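DTDP-4-amino-4,6-dideoxyglucose formyltransferase (Shewanella sp. FDAARGOS_354, PDB 6V2T) probably transfers a formyl group to the 4-amino group of dTDP-4-amino-4,6-dideoxyglucose, making an N-formylated sugar for the O-antigen of lipopolysaccharide. Local coordinates at residues Y249-P252 and D253-V257; L239-G242 and D243-N246. One frame throughout, in Å; residues are numbered along the deposited sequence.

Interaction 1 (Y249-P252 and D253-V257); sequences YLRP and DGSKV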
# COMPACT_ATOMS: atom_id res chain seq x y z
N TYR B 249 -6.57 7.09 12.07
CA TYR B 249 -6.75 7.39 13.52
C TYR B 249 -6.47 8.88 13.75
O TYR B 249 -5.68 9.54 13.03
CB TYR B 249 -5.95 6.43 14.42
CG TYR B 249 -4.45 6.46 14.26
CD1 TYR B 249 -3.65 7.37 14.96
CD2 TYR B 249 -3.82 5.58 13.38
CE1 TYR B 249 -2.28 7.39 14.81
CE2 TYR B 249 -2.44 5.59 13.23
CZ TYR B 249 -1.68 6.51 13.93
OH TYR B 249 -0.33 6.51 13.73
N LEU B 250 -7.20 9.42 14.74
CA LEU B 250 -7.09 10.82 15.21
C LEU B 250 -5.92 10.95 16.18
O LEU B 250 -5.85 10.13 17.11
CB LEU B 250 -8.40 11.20 15.92
CG LEU B 250 -9.47 11.81 15.03
CD1 LEU B 250 -10.82 11.82 15.73
CD2 LEU B 250 -9.05 13.20 14.60
N ARG B 251 -5.05 11.94 15.99
CA ARG B 251 -3.96 12.29 16.95
C ARG B 251 -4.48 13.31 17.96
O ARG B 251 -5.40 14.07 17.64
CB ARG B 251 -2.76 12.80 16.16
CG ARG B 251 -1.96 11.67 15.52
CD ARG B 251 -0.85 12.13 14.59
NE ARG B 251 -0.01 13.19 15.14
CZ ARG B 251 0.84 13.06 16.15
NH1 ARG B 251 1.56 14.11 16.52
NH2 ARG B 251 1.01 11.90 16.77
N PRO B 252 -3.96 13.36 19.21
CA PRO B 252 -4.37 14.37 20.19
C PRO B 252 -4.52 15.80 19.64
O PRO B 252 -5.50 16.43 19.99
CB PRO B 252 -3.25 14.26 21.25
CG PRO B 252 -2.96 12.78 21.27
CD PRO B 252 -3.01 12.39 19.80
N ASP B 253 -3.63 16.28 18.77
CA ASP B 253 -3.70 17.66 18.20
C ASP B 253 -4.68 17.73 17.01
O ASP B 253 -4.63 18.75 16.28
CB ASP B 253 -2.32 18.19 17.80
CG ASP B 253 -1.58 17.39 16.74
OD1 ASP B 253 -0.39 17.09 16.97
OD2 ASP B 253 -2.19 17.09 15.69
N GLY B 254 -5.54 16.73 16.80
CA GLY B 254 -6.65 16.75 15.82
C GLY B 254 -6.25 16.22 14.45
O GLY B 254 -7.16 15.98 13.62
N SER B 255 -4.95 16.06 14.19
CA SER B 255 -4.42 15.59 12.89
C SER B 255 -4.81 14.12 12.70
O SER B 255 -5.30 13.48 13.65
CB SER B 255 -2.92 15.82 12.80
OG SER B 255 -2.22 14.99 13.72
N LYS B 256 -4.62 13.59 11.50
CA LYS B 256 -5.05 12.22 11.15
C LYS B 256 -3.87 11.47 10.55
O LYS B 256 -3.12 12.06 9.74
CB LYS B 256 -6.24 12.25 10.18
CG LYS B 256 -7.55 12.70 10.82
CD LYS B 256 -8.69 12.88 9.85
CE LYS B 256 -9.86 13.59 10.49
NZ LYS B 256 -11.10 13.47 9.68
N VAL B 257 -3.74 10.20 10.91
CA VAL B 257 -2.83 9.27 10.19
C VAL B 257 -3.70 8.34 9.36
O VAL B 257 -4.41 7.55 9.95
CB VAL B 257 -1.94 8.50 11.17
CG1 VAL B 257 -1.06 7.53 10.39
CG2 VAL B 257 -1.09 9.46 12.00
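With CG set between the backbone N and the carbonyl carbon (chi1 62°), the ring of Tyr249 swings over Val257, while a bend at chi3 (47°) folds the guanidinium of Arg251 back toward Ser255 and Asp253. Both groupings belong to a beta hairpin of the 3:5 class: a type I turn from Arg251 to Gly254 leads into a G1 bulge, where Gly254 adopts the positive phi that glycine tolerates readily. Tyr249 and Val257 are an antiparallel hydrogen-bonded pair, joined by Val257 N to Tyr249 O (2.9 Å) and Tyr249 N to Val257 O (3.1 Å). On their shared face of the sheet, Val257 CB makes a CH-pi contact 3.7 Å from the centroid of the Tyr249 ring, displaced toward its rim, and both valine methyls reach beside the phenol oxygen. At the turn, Arg251 N donates to Ser255 O (2.8 Å), and Gly254 N donates back to Arg251 O. Val257 also pairs with a strand of the second subunit, continuing the sheet across the dimer interface, where Arg251 NH2 has its stronger partner, Glu167 of that subunit. Within the hairpin, Arg251 NH1 makes a long salt bridge to Asp253 OD1 (3.6 Å). Ser255 OG links the two charged side chains: it donates to Asp253 OD2 (2.9 Å) on the syn side of the carboxylate and takes a weak bond from Arg251 NE (3.2 Å).

Interaction 2 (L239-G242 and D243-N246); sequences LSHG and DFNN. With 0FX (dTDP-4-amino-4,6-dideoxyglucose), chain G.
Asn246, Phe244 and His241 close around the thymidine part of the bound dTDP-sugar from a loop built on a type II' beta turn, His241 to Phe244. Asn246 reads the thymine through a paired set of bonds: its OD1 accepts from N31 of the ligand (2.9 Å, N-H...O 169°), and its ND2 donates to ligand O21 (2.8 Å). The ring of Phe244 covers one face of the base, with ligand C61 lying 3.4 Å above the ring plane and offset toward the rim. His241 meets the deoxyribose instead, its imidazole centred beneath ligand C1. The two protein rings extend side by side but meet obliquely, their planes 60° apart, with His241 CD2 3.7 Å from Phe244 CD1.

Behind this first shell, Leu239 O takes a second bond from Asn246 ND2 (3.0 Å). It lies almost in the amide plane of Asn246, although ND2 itself sits well above the carbonyl plane of Leu239. The amide nitrogen is thus gripped by two acceptors, which should fix the flip of the side chain so that OD1 faces the base N-H. With CG anti to the backbone N (chi1 -169°), His241 places its imidazole flat against the deoxyribose, and ND1 is held by Ser171 OG. Helix 212-219 backs Asn246 through Phe215 and Cys219.

The turn is closed by Phe244 N donating to His241 O (3.1 Å), and Gly242 follows His241 with a positive phi that suits glycine. A water cross-links the loop, accepting from His241 N while donating to Gly242 O and, at 2.6 Å, to Phe244 O.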
# COMPACT_ATOMS: atom_id res chain seq x y z
N LEU B 239 -10.86 -1.28 3.77
CA LEU B 239 -10.82 0.20 3.75
C LEU B 239 -9.69 0.71 2.83
O LEU B 239 -9.50 1.93 2.71
CB LEU B 239 -10.65 0.68 5.19
CG LEU B 239 -11.88 0.46 6.07
CD1 LEU B 239 -11.64 1.00 7.48
CD2 LEU B 239 -13.14 1.09 5.48
N SER B 240 -9.01 -0.19 2.13
CA SER B 240 -7.90 0.12 1.21
C SER B 240 -8.40 0.04 -0.22
O SER B 240 -8.88 -1.03 -0.64
CB SER B 240 -6.72 -0.74 1.47
OG SER B 240 -6.31 -0.56 2.81
N HIS B 241 -8.37 1.16 -0.90
CA HIS B 241 -8.87 1.25 -2.30
C HIS B 241 -8.04 2.31 -3.01
O HIS B 241 -8.45 3.50 -3.00
CB HIS B 241 -10.35 1.58 -2.32
CG HIS B 241 -11.01 1.43 -3.65
ND1 HIS B 241 -12.03 0.50 -3.86
CD2 HIS B 241 -10.83 2.10 -4.83
CE1 HIS B 241 -12.43 0.59 -5.12
NE2 HIS B 241 -11.71 1.57 -5.74
N GLY B 242 -6.94 1.88 -3.60
CA GLY B 242 -6.02 2.76 -4.35
C GLY B 242 -5.56 3.90 -3.47
O GLY B 242 -5.17 3.63 -2.32
N ASP B 243 -5.73 5.14 -3.92
CA ASP B 243 -5.20 6.33 -3.20
C ASP B 243 -6.27 6.98 -2.34
O ASP B 243 -5.96 8.03 -1.74
CB ASP B 243 -4.65 7.37 -4.18
CG ASP B 243 -3.31 6.94 -4.73
OD1 ASP B 243 -2.52 6.34 -3.96
OD2 ASP B 243 -3.08 7.16 -5.92
N PHE B 244 -7.46 6.36 -2.21
CA PHE B 244 -8.54 6.95 -1.38
C PHE B 244 -8.02 7.10 0.05
O PHE B 244 -7.28 6.22 0.52
CB PHE B 244 -9.85 6.16 -1.51
CG PHE B 244 -10.67 6.53 -2.73
CD1 PHE B 244 -10.90 5.61 -3.74
CD2 PHE B 244 -11.18 7.81 -2.87
CE1 PHE B 244 -11.62 5.96 -4.87
CE2 PHE B 244 -11.92 8.16 -3.99
CZ PHE B 244 -12.14 7.23 -4.99
N ASN B 245 -8.37 8.21 0.69
CA ASN B 245 -8.08 8.50 2.11
C ASN B 245 -9.21 7.92 2.93
O ASN B 245 -10.25 8.58 3.03
CB ASN B 245 -7.93 10.02 2.33
CG ASN B 245 -6.74 10.57 1.58
OD1 ASN B 245 -5.59 10.35 1.97
ND2 ASN B 245 -7.00 11.29 0.51
N ASN B 246 -9.09 6.66 3.34
CA ASN B 246 -10.22 5.99 4.02
C ASN B 246 -9.90 5.85 5.51
O ASN B 246 -10.32 6.72 6.30
CB ASN B 246 -10.62 4.70 3.30
CG ASN B 246 -11.19 4.90 1.92
OD1 ASN B 246 -11.82 5.92 1.62
ND2 ASN B 246 -10.99 3.93 1.05
O4P 0FX G . -19.29 2.85 -7.57
P2 0FX G . -19.25 4.31 -8.01
O3P 0FX G . -19.68 4.50 -9.43
O1G 0FX G . -20.35 4.96 -7.09
C1G 0FX G . -21.42 5.68 -7.71
C2G 0FX G . -21.56 6.94 -6.89
O2G 0FX G . -20.39 7.77 -6.87
C3G 0FX G . -21.87 6.50 -5.47
O3G 0FX G . -22.12 7.70 -4.71
C4G 0FX G . -23.05 5.51 -5.42
N4A 0FX G . -23.13 4.92 -4.08
C5G 0FX G . -22.96 4.36 -6.41
C6G 0FX G . -24.29 3.56 -6.45
O5G 0FX G . -22.63 4.88 -7.70
OPP 0FX G . -17.83 5.24 -8.05
P 0FX G . -17.33 5.68 -6.63
O1P 0FX G . -18.19 6.52 -5.81
O2P 0FX G . -16.09 6.49 -6.85
O5 0FX G . -16.76 4.49 -5.77
C5 0FX G . -16.04 3.44 -6.36
C4 0FX G . -15.23 2.77 -5.24
O4 0FX G . -14.19 3.61 -4.75
C3 0FX G . -16.05 2.45 -3.98
O3 0FX G . -16.82 1.26 -4.11
C2 0FX G . -14.99 2.39 -2.84
C1 0FX G . -13.94 3.39 -3.40
N11 0FX G . -14.04 4.66 -2.69
C61 0FX G . -14.69 5.73 -3.20
C51 0FX G . -14.73 6.91 -2.47
C5A 0FX G . -15.47 8.13 -3.02
C21 0FX G . -13.42 4.73 -1.50
O21 0FX G . -12.78 3.63 -1.03
N31 0FX G . -13.44 5.86 -0.75
C41 0FX G . -14.09 6.96 -1.22
O41 0FX G . -14.14 8.07 -0.43
O HOH W 1 -6.95 3.62 0.15

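Overall arrangement
From the N terminus, the chain first completes the mixed sheet of the formyl transferase region and only later, after helix 229-238, reaches interaction 2, where 239-246 folds back on itself beside the nucleotide. Interaction 1 follows directly along the chain: strand 248-250 turns through 251-255 into the long strand 256-266. The two local loops are therefore in series, neither nested nor crossed, and their centres lie about 18 Å apart. Both belong to the C-terminal dimerization region. Interaction 2 brings this region to the ligand pocket, whereas interaction 1 forms the hairpin whose second strand extends the sheet into the other subunit.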